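Local atomic coordinates of aminotransferase TlmJ (Streptoalloteichus hindustanus, PDB entry 5UID), a protein that probably acts as a pyridoxal 5'-phosphate-dependent aminotransferase of the DegT/DnrJ/EryC1 family in natural product biosynthesis. Residues Asn92-Ala95 against Arg100-Phe103. Numbering follows the deposited sequence.
Sequences NAIA and RPVF
Apolar packing of Ile-94 and Ala-95 against Pro-101 joins the last turn of helix 88-95 to the start of strand 100-104, the second half of a beta-alpha-beta crossover that begins with strand 79-83. The crossover belongs to the large mixed sheet of this PLP-dependent aminotransferase, in which strand 100-104 is outermost within the chain and runs parallel to strand 79-83. Only four residues separate helix from strand, and the CA atoms of Ala-95 and Arg-100 lie 5.7 Å apart. The contact is small, burying 159 Å² over both sides. Ile-94, which points its CB toward the strand, carries most of the helix side, and Pro-101 buries a similar area on the strand. A chi1 of -61° sets Ile-94 CG2 opposite the backbone N, and this methyl sits over the face of the proline ring, 3.7 Å from Pro-101 N. Ile-94 CG2 is also 3.9 Å from Arg-100 C, so it covers the peptide link leading into the proline as well as the ring. Ile-94 also packs on Val-80 and Leu-82 of strand 79-83 and on Met-69 of helix 61-72, which places its side chain between helices and sheet. The CB of Arg-100 points away from the helix, and its NH1 forms a salt bridge with Glu-79. At the helix end, Ala-95 packs on Phe-241 of the second subunit. Pro-101 CG is shared by both helix residues, lying 3.8 Å from Ile-94 CG2 and 4.1 Å from Ala-95 CB.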
loop_
_atom_site.group_PDB
_atom_site.type_symbol
_atom_site.label_atom_id
_atom_site.label_comp_id
_atom_site.label_asym_id
_atom_site.label_seq_id
_atom_site.Cartn_x
_atom_site.Cartn_y
_atom_site.Cartn_z
ATOM N N ASN A 92 -16.413 1.327 -0.464
ATOM C CA ASN A 92 -15.860 -0.019 -0.574
ATOM C C ASN A 92 -15.400 -0.534 0.783
ATOM O O ASN A 92 -15.550 -1.723 1.087
ATOM C CB ASN A 92 -14.705 -0.036 -1.578
ATOM C CG ASN A 92 -15.181 -0.053 -3.022
ATOM O OD1 ASN A 92 -16.380 0.009 -3.296
ATOM N ND2 ASN A 92 -14.238 -0.134 -3.956
ATOM N N ALA A 93 -14.846 0.350 1.618
ATOM C CA ALA A 93 -14.422 -0.060 2.952
ATOM C C ALA A 93 -15.596 -0.557 3.784
ATOM O O ALA A 93 -15.419 -1.410 4.660
ATOM C CB ALA A 93 -13.721 1.099 3.661
ATOM N N ILE A 94 -16.798 -0.044 3.519
ATOM C CA ILE A 94 -17.982 -0.476 4.253
ATOM C C ILE A 94 -18.500 -1.802 3.711
ATOM O O ILE A 94 -18.698 -2.765 4.461
ATOM C CB ILE A 94 -19.065 0.619 4.194
ATOM C CG1 ILE A 94 -18.552 1.911 4.839
ATOM C CG2 ILE A 94 -20.352 0.144 4.866
ATOM C CD1 ILE A 94 -19.242 3.158 4.334
ATOM N N ALA A 95 -18.721 -1.873 2.397
ATOM C CA ALA A 95 -19.329 -3.055 1.800
ATOM C C ALA A 95 -18.415 -4.277 1.835
ATOM O O ALA A 95 -18.917 -5.405 1.800
ATOM C CB ALA A 95 -19.745 -2.755 0.359
ATOM N N ARG A 100 -23.719 -2.372 5.011
ATOM C CA ARG A 100 -24.460 -1.694 3.959
ATOM C C ARG A 100 -24.163 -0.205 3.991
ATOM O O ARG A 100 -24.493 0.461 4.986
ATOM C CB ARG A 100 -25.956 -1.936 4.121
ATOM C CG ARG A 100 -26.824 -1.174 3.138
ATOM C CD ARG A 100 -28.278 -1.619 3.237
ATOM N NE ARG A 100 -29.147 -0.860 2.343
ATOM C CZ ARG A 100 -29.931 0.140 2.734
ATOM N NH1 ARG A 100 -29.962 0.503 4.009
ATOM N NH2 ARG A 100 -30.688 0.776 1.849
ATOM N N PRO A 101 -23.545 0.359 2.952
ATOM C CA PRO A 101 -23.358 1.818 2.897
ATOM C C PRO A 101 -24.693 2.507 2.658
ATOM O O PRO A 101 -25.378 2.231 1.671
ATOM C CB PRO A 101 -22.400 2.014 1.714
ATOM C CG PRO A 101 -21.866 0.643 1.386
ATOM C CD PRO A 101 -22.931 -0.319 1.800
ATOM N N VAL A 102 -25.060 3.407 3.564
ATOM C CA VAL A 102 -26.324 4.133 3.495
ATOM C C VAL A 102 -26.005 5.574 3.122
ATOM O O VAL A 102 -25.500 6.343 3.950
ATOM C CB VAL A 102 -27.102 4.054 4.815
ATOM C CG1 VAL A 102 -28.385 4.868 4.722
ATOM C CG2 VAL A 102 -27.411 2.604 5.155
ATOM N N PHE A 103 -26.304 5.946 1.881
ATOM C CA PHE A 103 -25.907 7.249 1.369
ATOM C C PHE A 103 -26.898 8.332 1.780
ATOM O O PHE A 103 -28.116 8.132 1.744
ATOM C CB PHE A 103 -25.779 7.206 -0.154
ATOM C CG PHE A 103 -24.722 6.256 -0.642
ATOM C CD1 PHE A 103 -23.382 6.516 -0.412
ATOM C CD2 PHE A 103 -25.069 5.106 -1.333
ATOM C CE1 PHE A 103 -22.405 5.643 -0.856
ATOM C CE2 PHE A 103 -24.098 4.229 -1.783
ATOM C CZ PHE A 103 -22.765 4.498 -1.543
#